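Local coordinates for protein endonuclease 2 (Arabidopsis thaliana, PDB 4CXP) that cleaves RNA and single-stranded DNA, and double-stranded DNA less well, into 5'-phosphorylated products with the help of three divalent metal ions, at residues L40-D45 with L116-H120; P56-I60 with R83-A88; M122-H126 with I208-E212; K137-T141 with A151-H155. All coordinates share one frame. Where two conformers were deposited one is given. Residues are numbered along the deposited sequence.

Interaction 1: residues L40-D45 with L116-H120; sequences LCLWAD and LFVSH. With ZN (zinc ion), chain E; SO4 (sulfate ion), chain K.
Residues 40-45, from the loop between helix 19-28 and strand 60-62, make a buried loop-on-helix contact with residues 116-120 of helix 111-124. The CA atoms of Cys41 and His120 are 5.4 Å apart, those of Ala44 and Phe117 5.9 Å. A type I turn runs from Leu40 to Trp43, closed by Trp43 N to Leu40 O (3.1 Å), and 43-45 keep helical angles. His120 (chi1 t) donates from ND1 to Cys41 O at 2.8 Å, which orients NE2 toward the zinc of chain E (2.2 Å); Asp45 OD1 binds the same ion at 2.4 Å. Such second-shell orientation of a ligand histidine serves here the trinuclear metal site of the S1/P1 nucleases, where His58 and Asp124 also bind this zinc. Ala44 CB sits over the His120 ring, 3.9 Å from its centroid. Trp43 (chi1 t) presents its edge to the Phe117 face, centroids 4.9 Å apart, while Leu116 CD1 lies 4.2 Å from the centroid of the Trp43 five-membered ring, over its face (CH-pi). A water joins Leu40 O, Ala44 N and Leu116 O.

Interaction 2: residues P56-I60 with R83-A88; sequences PLHYI and RCVAGA. With ZN (zinc ion), chain E; NAG (2-acetamido-2-deoxy-beta-D-glucopyranose), chain B; NAG (2-acetamido-2-deoxy-beta-D-glucopyranose), chain C.
Leu57 (chi1 m, chi2 t) and Ile60 (m, t) supply the apolar centre against the start of helix 85-96: Leu57 CB meets Ala88 CB at 3.9 Å, and Ile60 CG1 lies 3.6 Å from Cys84 SG and 3.8 Å from Val85 CG1. The CA atoms of Leu57 and Cys84 come within 4.3 Å. Residues 56-58 end a 3-10 segment, after which Tyr59 is extended (phi/psi -151/177). Cys84, the N-cap residue and disulfide partner of Cys74, precedes the first helical turn, where Ala88 N bonds Cys84 O at 2.9 Å. Val85 N instead bonds across the interface to Tyr59 O (3.0 Å), and Val85 CA makes a CA-H...O contact with Leu57 O, also 3.0 Å. At the outer edge Leu57 CD2 lies over one face of the Arg83 guanidinium, whose NH1 and NH2 donate to O3 of the chain B NAG at 3.0 and 3.1 Å. The His58 CA-CB bond points away from 83-88, and His58 ND1 binds the chain E zinc at 2.2 Å in the S1/P1 nuclease metal site.

Interaction 3: residues M122-H126 with I208-E212; sequences MGDIH and IYASE. With ZN (zinc ion), chain E; ZN (zinc ion), chain G.
Although Met122, Ile125 and His126 all approach Tyr209, no hydrogen bond crosses between the segments, and the His126 and Tyr209 rings meet obliquely, centroids 5.1 Å apart and planes at 31°. Within the largely helical S1/P1 nuclease fold, this buried contact joins the C-terminal end of helix 111-124 to helix 206-221. The closest CA pairs are Ile125 with Ala210 (6.0 Å) and His126 with Tyr209 (6.4 Å). Residues 208-212 are regular helix, with Glu212 N bonded to Ile208 O at 3.2 Å; on the other side His126 N bonds Gly123 O at 2.9 Å. The Tyr209 CA-CB bond points toward 122-126, and with chi1 at -42° its ring reaches both Met122 and His126. Met122 SD makes a Met-aromatic contact, 4.7 Å from the ring centroid and 66° off its normal, with Tyr209 CE2 at 3.7 Å. Ile125, t at both chi angles, brings CD1 to 4.1 Å from Ala210 CB, and its CG2 lies 4.2 Å from Tyr209 CB. Helix 233-262 also contributes: Arg253 donates to His126 NE2, and Arg246 to His126 O and Tyr209 O. His126 itself (chi1 m) donates from ND1 to Met122 O at 2.8 Å. Asp124 makes no contact with 208-212; its carboxylate bridges two zinc ions, OD2 to the chain E ion and OD1 to the chain G ion, each at 2.1 Å.

Interaction 4: residues K137-T141 with A151-H155; sequences KGGNT and ANLHH. With ZN (zinc ion), chain F.
Residues 137-140 form a type I' beta turn, with Lys137 and the two glycines all at positive phi and Asn140 N bonded to Lys137 O at 3.1 Å; the facing segment passes from strand 149-152 into helix 153-169. The nearest CA atoms, of Gly139 and His154, are 4.7 Å apart. At phi/psi 83/-3 Gly139 calls for glycine, since a CB would jam against the preceding carbonyl oxygen, and it would also lie 3.4 Å from His154 N. That nitrogen makes a weak bond to Gly139 O at 3.3 Å. Asn152 N-caps the helix, its OD1 accepting from His155 N at 2.9 Å. His154 (chi1 t) donates from ND1 to Gly138 O at 2.8 Å and binds the chain F zinc through NE2 at 2.2 Å, so the turn orients a metal ligand. Asn140 ND2 lies over the His154 ring, 3.4 Å from CG, and donates to Lys137 O at 2.8 Å. A water donates to Asn140 OD1 at 2.7 Å. The turn precedes strand 143-146, antiparallel partner of 149-152, and the first turn of helix 153-169 delivers His154 to a zinc that it shares with Asp158 and with His130 of the loop before strand 131-133.

Overall arrangement
All four contacts are largely buried, but interaction 3 lies closest to the chain centre, about 7 Å between centres, and interaction 4 farthest, about 16 Å. Interactions 1 and 3 use successive parts of helix 111-124. Interactions 1, 2 and 3 each give ligands to the zinc of chain E, which draws His58 CE1 to 3.1 Å from Asp45 OD1. Interactions 2 and 3 also pack directly, Val85 CG1 on Ile125 CG1 at 3.7 Å. Interaction 4 touches none of them and serves the separate zinc of chain F. In 1 and 4 a backbone carbonyl holds a ligand histidine by ND1; interaction 2 pairs main chains and reaches a glycan, whereas interaction 3 relies on side-chain packing.

Interaction 1: residues L40-D45 with L116-H120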
# COMPACT_ATOMS: atom_id res chain seq x y z
N LEU A 40 -8.43 5.31 -10.26
CA LEU A 40 -7.96 4.06 -10.84
C LEU A 40 -6.95 3.32 -9.96
O LEU A 40 -6.29 2.39 -10.39
CB LEU A 40 -7.33 4.32 -12.20
CG LEU A 40 -8.35 4.59 -13.30
CD1 LEU A 40 -7.64 5.10 -14.54
CD2 LEU A 40 -9.15 3.32 -13.64
N CYS A 41 -6.87 3.70 -8.70
CA CYS A 41 -5.84 3.05 -7.86
C CYS A 41 -6.25 1.67 -7.34
O CYS A 41 -5.44 1.03 -6.69
CB CYS A 41 -5.30 3.97 -6.75
SG CYS A 41 -4.11 5.14 -7.46
N LEU A 42 -7.43 1.18 -7.72
CA LEU A 42 -7.83 -0.23 -7.52
C LEU A 42 -7.85 -1.04 -8.82
O LEU A 42 -8.13 -2.23 -8.80
CB LEU A 42 -9.20 -0.34 -6.81
CG LEU A 42 -9.32 -1.36 -5.69
CD1 LEU A 42 -8.37 -1.14 -4.54
CD2 LEU A 42 -10.75 -1.37 -5.19
N TRP A 43 -7.48 -0.42 -9.94
CA TRP A 43 -7.48 -1.12 -11.22
C TRP A 43 -6.67 -2.41 -11.14
O TRP A 43 -7.11 -3.44 -11.64
CB TRP A 43 -6.94 -0.22 -12.33
CG TRP A 43 -6.75 -0.92 -13.63
CD1 TRP A 43 -7.67 -1.12 -14.61
CD2 TRP A 43 -5.53 -1.52 -14.09
NE1 TRP A 43 -7.12 -1.82 -15.64
CE2 TRP A 43 -5.80 -2.08 -15.36
CE3 TRP A 43 -4.24 -1.64 -13.57
CZ2 TRP A 43 -4.85 -2.74 -16.10
CZ3 TRP A 43 -3.29 -2.33 -14.30
CH2 TRP A 43 -3.60 -2.86 -15.56
N ALA A 44 -5.52 -2.38 -10.48
CA ALA A 44 -4.71 -3.58 -10.44
C ALA A 44 -5.45 -4.75 -9.79
O ALA A 44 -5.28 -5.90 -10.18
CB ALA A 44 -3.40 -3.34 -9.73
N ASP A 45 -6.25 -4.48 -8.77
CA ASP A 45 -7.01 -5.56 -8.16
C ASP A 45 -8.03 -6.17 -9.13
O ASP A 45 -8.32 -7.35 -9.02
CB ASP A 45 -7.74 -5.09 -6.90
CG ASP A 45 -6.91 -5.12 -5.66
OD1 ASP A 45 -5.77 -5.61 -5.64
OD2 ASP A 45 -7.44 -4.61 -4.66
N LEU A 116 -0.54 2.60 -13.27
CA LEU A 116 -1.58 2.08 -12.40
C LEU A 116 -1.07 0.96 -11.51
O LEU A 116 -1.47 0.86 -10.35
CB LEU A 116 -2.79 1.64 -13.23
CG LEU A 116 -3.45 2.75 -14.06
CD1 LEU A 116 -4.67 2.19 -14.77
CD2 LEU A 116 -3.84 3.96 -13.21
N PHE A 117 -0.18 0.13 -12.04
CA PHE A 117 0.44 -0.91 -11.24
C PHE A 117 1.36 -0.31 -10.17
O PHE A 117 1.27 -0.69 -9.01
CB PHE A 117 1.25 -1.88 -12.12
CG PHE A 117 0.45 -2.96 -12.80
CD1 PHE A 117 -0.41 -3.79 -12.09
CD2 PHE A 117 0.61 -3.19 -14.17
CE1 PHE A 117 -1.08 -4.82 -12.70
CE2 PHE A 117 -0.06 -4.23 -14.79
CZ PHE A 117 -0.90 -5.05 -14.07
N VAL A 118 2.23 0.62 -10.53
CA VAL A 118 3.13 1.11 -9.53
C VAL A 118 2.35 1.87 -8.43
O VAL A 118 2.71 1.79 -7.25
CB VAL A 118 4.29 1.87 -10.18
CG1 VAL A 118 3.90 3.30 -10.48
CG2 VAL A 118 5.51 1.80 -9.30
N SER A 119 1.28 2.57 -8.80
CA SER A 119 0.49 3.31 -7.83
C SER A 119 -0.17 2.35 -6.84
O SER A 119 -0.13 2.57 -5.63
CB SER A 119 -0.54 4.17 -8.55
OG SER A 119 0.12 5.16 -9.34
N HIS A 120 -0.78 1.30 -7.35
CA HIS A 120 -1.42 0.32 -6.49
C HIS A 120 -0.39 -0.44 -5.64
O HIS A 120 -0.59 -0.62 -4.44
CB HIS A 120 -2.20 -0.68 -7.35
CG HIS A 120 -2.98 -1.67 -6.55
ND1 HIS A 120 -4.27 -1.43 -6.14
CD2 HIS A 120 -2.66 -2.90 -6.09
CE1 HIS A 120 -4.70 -2.48 -5.45
NE2 HIS A 120 -3.75 -3.39 -5.41
ZN ZN E . -3.78 -5.30 -4.35
S SO4 K . -10.43 -2.36 -17.50
O1 SO4 K . -10.46 -2.94 -16.15
O2 SO4 K . -10.98 -3.36 -18.45
O3 SO4 K . -9.06 -2.00 -17.90
O4 SO4 K . -11.28 -1.15 -17.53
O HOH W 1 -4.25 0.31 -10.00

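Interaction 2: residues P56-I60 with R83-A88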
# COMPACT_ATOMS: atom_id res chain seq x y z
N PRO A 56 0.30 -12.71 -7.75
CA PRO A 56 1.34 -12.75 -6.69
C PRO A 56 2.08 -11.43 -6.51
O PRO A 56 2.81 -11.26 -5.53
CB PRO A 56 2.29 -13.85 -7.17
CG PRO A 56 1.40 -14.71 -8.03
CD PRO A 56 0.57 -13.72 -8.79
N LEU A 57 1.90 -10.49 -7.44
CA LEU A 57 2.60 -9.22 -7.39
C LEU A 57 2.04 -8.26 -6.36
O LEU A 57 2.60 -7.19 -6.17
CB LEU A 57 2.58 -8.56 -8.78
CG LEU A 57 3.17 -9.40 -9.91
CD1 LEU A 57 3.15 -8.58 -11.20
CD2 LEU A 57 4.58 -9.92 -9.62
N HIS A 58 0.94 -8.62 -5.68
CA HIS A 58 0.35 -7.73 -4.68
C HIS A 58 0.95 -7.89 -3.30
O HIS A 58 0.66 -7.07 -2.42
CB HIS A 58 -1.16 -7.95 -4.60
CG HIS A 58 -1.89 -7.55 -5.84
ND1 HIS A 58 -2.77 -6.51 -5.88
CD2 HIS A 58 -1.79 -8.03 -7.10
CE1 HIS A 58 -3.20 -6.37 -7.13
NE2 HIS A 58 -2.62 -7.28 -7.89
N TYR A 59 1.77 -8.92 -3.06
CA TYR A 59 2.20 -9.21 -1.70
C TYR A 59 3.57 -9.86 -1.70
O TYR A 59 4.17 -10.12 -2.75
CB TYR A 59 1.13 -10.08 -0.99
CG TYR A 59 0.87 -11.38 -1.72
CD1 TYR A 59 1.71 -12.49 -1.56
CD2 TYR A 59 -0.18 -11.49 -2.61
CE1 TYR A 59 1.48 -13.66 -2.26
CE2 TYR A 59 -0.40 -12.65 -3.32
CZ TYR A 59 0.43 -13.74 -3.14
OH TYR A 59 0.20 -14.89 -3.86
N ILE A 60 4.06 -10.11 -0.48
CA ILE A 60 5.27 -10.88 -0.21
C ILE A 60 4.91 -11.87 0.89
O ILE A 60 4.37 -11.48 1.92
CB ILE A 60 6.44 -10.00 0.29
CG1 ILE A 60 6.87 -9.03 -0.79
CG2 ILE A 60 7.60 -10.86 0.71
CD1 ILE A 60 7.70 -7.86 -0.32
N ARG A 83 8.88 -12.25 -8.38
CA ARG A 83 7.44 -12.20 -8.51
C ARG A 83 6.76 -11.99 -7.16
O ARG A 83 6.15 -12.88 -6.58
CB ARG A 83 6.92 -13.40 -9.29
CG ARG A 83 7.61 -13.50 -10.66
CD ARG A 83 6.77 -14.19 -11.69
NE ARG A 83 5.58 -13.42 -12.01
CZ ARG A 83 5.52 -12.40 -12.87
NH1 ARG A 83 6.58 -11.99 -13.53
NH2 ARG A 83 4.36 -11.81 -13.09
N CYS A 84 6.89 -10.75 -6.69
CA CYS A 84 6.29 -10.28 -5.46
C CYS A 84 6.12 -8.76 -5.60
O CYS A 84 6.58 -8.18 -6.58
CB CYS A 84 7.15 -10.63 -4.24
SG CYS A 84 8.53 -9.49 -3.91
N VAL A 85 5.48 -8.12 -4.63
CA VAL A 85 5.20 -6.69 -4.78
C VAL A 85 6.47 -5.84 -4.89
O VAL A 85 6.45 -4.83 -5.58
CB VAL A 85 4.22 -6.22 -3.67
CG1 VAL A 85 4.82 -6.24 -2.27
CG2 VAL A 85 3.65 -4.86 -4.00
N ALA A 86 7.54 -6.20 -4.18
CA ALA A 86 8.80 -5.46 -4.34
C ALA A 86 9.34 -5.57 -5.78
O ALA A 86 9.74 -4.59 -6.38
CB ALA A 86 9.86 -5.92 -3.34
N GLY A 87 9.38 -6.79 -6.30
CA GLY A 87 9.82 -7.01 -7.66
C GLY A 87 8.95 -6.30 -8.68
O GLY A 87 9.45 -5.78 -9.68
N ALA A 88 7.65 -6.24 -8.43
CA ALA A 88 6.73 -5.53 -9.31
C ALA A 88 7.03 -4.03 -9.29
O ALA A 88 7.02 -3.38 -10.33
CB ALA A 88 5.30 -5.79 -8.92
ZN ZN E . -3.78 -5.30 -4.35
C1 NAG B . 6.66 -6.62 -15.48
C2 NAG B . 6.14 -7.96 -14.88
C3 NAG B . 5.82 -8.92 -16.02
C4 NAG B . 4.86 -8.24 -17.00
C5 NAG B . 5.33 -6.83 -17.38
C6 NAG B . 4.28 -6.05 -18.12
C7 NAG B . 7.10 -8.32 -12.64
C8 NAG B . 8.10 -9.04 -11.81
N2 NAG B . 7.06 -8.60 -13.95
O3 NAG B . 5.29 -10.14 -15.49
O4 NAG B . 4.76 -8.92 -18.24
O5 NAG B . 5.68 -6.04 -16.25
O6 NAG B . 3.09 -6.00 -17.35
O7 NAG B . 6.35 -7.47 -12.14
C1 NAG C . 3.82 -9.96 -18.32
C2 NAG C . 3.44 -10.14 -19.80
C3 NAG C . 2.49 -11.31 -19.96
C4 NAG C . 3.08 -12.56 -19.32
C5 NAG C . 3.55 -12.26 -17.90
C6 NAG C . 4.27 -13.44 -17.27
C7 NAG C . 3.54 -8.09 -21.12
C8 NAG C . 2.79 -6.93 -21.71
N2 NAG C . 2.84 -8.95 -20.39
O3 NAG C . 2.22 -11.53 -21.33
O4 NAG C . 2.05 -13.53 -19.31
O5 NAG C . 4.43 -11.16 -17.88
O6 NAG C . 4.78 -13.08 -16.00
O7 NAG C . 4.75 -8.20 -21.32
O HOH W 2 4.49 -13.26 -4.35

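Interaction 3: residues M122-H126 with I208-E212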
# COMPACT_ATOMS: atom_id res chain seq x y z
N MET A 122 2.73 0.38 -4.77
CA MET A 122 3.31 1.21 -3.73
C MET A 122 2.38 1.26 -2.52
O MET A 122 2.83 1.31 -1.37
CB MET A 122 3.60 2.61 -4.24
CG MET A 122 4.37 3.45 -3.23
SD MET A 122 6.02 2.81 -2.87
CE MET A 122 6.88 3.36 -4.35
N GLY A 123 1.07 1.26 -2.75
CA GLY A 123 0.15 1.13 -1.65
C GLY A 123 0.21 -0.22 -0.97
O GLY A 123 0.35 -0.30 0.25
N ASP A 124 0.10 -1.30 -1.73
CA ASP A 124 0.06 -2.62 -1.13
C ASP A 124 1.31 -2.93 -0.32
O ASP A 124 1.20 -3.58 0.71
CB ASP A 124 -0.21 -3.70 -2.19
CG ASP A 124 -1.68 -3.96 -2.45
OD1 ASP A 124 -2.51 -3.30 -1.79
OD2 ASP A 124 -1.96 -4.81 -3.31
N ILE A 125 2.50 -2.50 -0.76
CA ILE A 125 3.71 -2.82 -0.02
C ILE A 125 3.74 -2.12 1.33
O ILE A 125 4.58 -2.46 2.16
CB ILE A 125 4.98 -2.54 -0.85
CG1 ILE A 125 6.16 -3.35 -0.33
CG2 ILE A 125 5.28 -1.05 -0.93
CD1 ILE A 125 7.34 -3.35 -1.28
N HIS A 126 2.84 -1.16 1.56
CA HIS A 126 2.70 -0.50 2.86
C HIS A 126 1.66 -1.12 3.78
O HIS A 126 1.60 -0.74 4.94
CB HIS A 126 2.45 1.00 2.67
CG HIS A 126 3.69 1.76 2.33
ND1 HIS A 126 4.18 1.90 1.05
CD2 HIS A 126 4.59 2.36 3.14
CE1 HIS A 126 5.33 2.55 1.10
NE2 HIS A 126 5.61 2.84 2.36
N ILE A 208 12.99 -1.40 1.57
CA ILE A 208 12.92 -0.62 2.81
C ILE A 208 11.50 -0.71 3.38
O ILE A 208 11.28 -0.91 4.58
CB ILE A 208 13.29 0.87 2.52
CG1 ILE A 208 14.73 0.98 2.01
CG2 ILE A 208 13.07 1.74 3.75
CD1 ILE A 208 15.79 0.43 2.94
N TYR A 209 10.53 -0.53 2.51
CA TYR A 209 9.14 -0.44 2.90
C TYR A 209 8.61 -1.79 3.35
O TYR A 209 7.86 -1.90 4.32
CB TYR A 209 8.28 0.13 1.76
CG TYR A 209 8.90 1.30 1.02
CD1 TYR A 209 9.80 2.16 1.63
CD2 TYR A 209 8.58 1.55 -0.29
CE1 TYR A 209 10.40 3.20 0.95
CE2 TYR A 209 9.16 2.60 -0.99
CZ TYR A 209 10.07 3.43 -0.35
OH TYR A 209 10.65 4.48 -1.03
N ALA A 210 9.03 -2.84 2.65
CA ALA A 210 8.65 -4.19 3.02
C ALA A 210 9.22 -4.60 4.37
O ALA A 210 8.55 -5.23 5.17
CB ALA A 210 9.06 -5.17 1.94
N SER A 211 10.47 -4.23 4.63
CA SER A 211 11.09 -4.57 5.92
C SER A 211 10.39 -3.89 7.08
O SER A 211 10.17 -4.52 8.12
CB SER A 211 12.58 -4.23 5.89
OG SER A 211 13.27 -5.16 5.11
N GLU A 212 9.97 -2.64 6.90
CA GLU A 212 9.14 -1.96 7.91
C GLU A 212 7.83 -2.70 8.10
O GLU A 212 7.30 -2.79 9.21
CB GLU A 212 8.79 -0.54 7.45
CG GLU A 212 9.95 0.45 7.32
CD GLU A 212 9.61 1.69 6.51
OE1 GLU A 212 8.57 1.68 5.82
OE2 GLU A 212 10.39 2.68 6.58
ZN ZN E . -3.78 -5.30 -4.35
ZN ZN G . -4.57 -3.08 -1.70

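Interaction 4: residues K137-T141 with A151-H155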
# COMPACT_ATOMS: atom_id res chain seq x y z
N LYS A 137 -1.42 -17.15 5.13
CA LYS A 137 -1.82 -16.42 3.95
C LYS A 137 -1.98 -14.93 4.25
O LYS A 137 -2.99 -14.30 3.94
CB LYS A 137 -3.08 -17.02 3.32
CG LYS A 137 -2.92 -18.48 2.98
CD LYS A 137 -4.07 -18.99 2.13
N GLY A 138 -0.97 -14.36 4.89
CA GLY A 138 -1.00 -12.94 5.20
C GLY A 138 -2.14 -12.55 6.13
O GLY A 138 -2.70 -11.47 6.01
N GLY A 139 -2.48 -13.44 7.05
CA GLY A 139 -3.57 -13.23 7.96
C GLY A 139 -4.95 -13.57 7.44
O GLY A 139 -5.91 -13.49 8.18
N ASN A 140 -5.05 -13.98 6.18
CA ASN A 140 -6.33 -14.35 5.62
C ASN A 140 -6.97 -15.55 6.31
O ASN A 140 -8.19 -15.64 6.32
CB ASN A 140 -6.23 -14.61 4.12
CG ASN A 140 -6.31 -13.36 3.32
OD1 ASN A 140 -7.40 -12.79 3.15
ND2 ASN A 140 -5.18 -12.90 2.81
N THR A 141 -6.17 -16.44 6.89
CA THR A 141 -6.72 -17.63 7.54
C THR A 141 -6.97 -17.42 9.03
O THR A 141 -7.39 -18.36 9.70
CB THR A 141 -5.80 -18.85 7.35
OG1 THR A 141 -4.60 -18.65 8.08
CG2 THR A 141 -5.49 -19.10 5.89
N ALA A 151 -14.76 -11.57 10.54
CA ALA A 151 -13.79 -11.02 9.61
C ALA A 151 -12.49 -11.75 9.77
O ALA A 151 -12.17 -12.22 10.85
CB ALA A 151 -13.55 -9.54 9.87
N ASN A 152 -11.70 -11.81 8.72
CA ASN A 152 -10.33 -12.29 8.87
C ASN A 152 -9.38 -11.12 9.11
O ASN A 152 -9.68 -9.97 8.79
CB ASN A 152 -9.90 -13.20 7.72
CG ASN A 152 -9.69 -12.45 6.44
OD1 ASN A 152 -8.78 -11.65 6.32
ND2 ASN A 152 -10.53 -12.72 5.45
N LEU A 153 -8.23 -11.43 9.68
CA LEU A 153 -7.32 -10.38 10.12
C LEU A 153 -6.79 -9.57 8.92
O LEU A 153 -6.59 -8.36 9.02
CB LEU A 153 -6.17 -10.98 10.92
CG LEU A 153 -5.25 -9.96 11.58
CD1 LEU A 153 -5.98 -9.10 12.60
CD2 LEU A 153 -4.05 -10.67 12.20
N HIS A 154 -6.53 -10.24 7.80
CA HIS A 154 -6.09 -9.53 6.63
C HIS A 154 -7.09 -8.44 6.20
O HIS A 154 -6.72 -7.30 5.93
CB HIS A 154 -5.80 -10.50 5.47
CG HIS A 154 -5.18 -9.82 4.31
ND1 HIS A 154 -3.83 -9.84 4.06
CD2 HIS A 154 -5.71 -9.01 3.36
CE1 HIS A 154 -3.57 -9.10 3.00
NE2 HIS A 154 -4.69 -8.57 2.56
N HIS A 155 -8.36 -8.83 6.16
CA HIS A 155 -9.41 -7.93 5.77
C HIS A 155 -9.55 -6.76 6.75
O HIS A 155 -9.87 -5.64 6.35
CB HIS A 155 -10.73 -8.70 5.63
CG HIS A 155 -11.82 -7.91 4.97
ND1 HIS A 155 -12.73 -7.12 5.64
CD2 HIS A 155 -12.13 -7.79 3.66
CE1 HIS A 155 -13.57 -6.58 4.78
NE2 HIS A 155 -13.23 -6.96 3.57
ZN ZN F . -5.03 -7.20 0.93
O HOH W 3 -9.31 -10.85 2.96
O HOH W 4 -5.54 -8.85 -0.24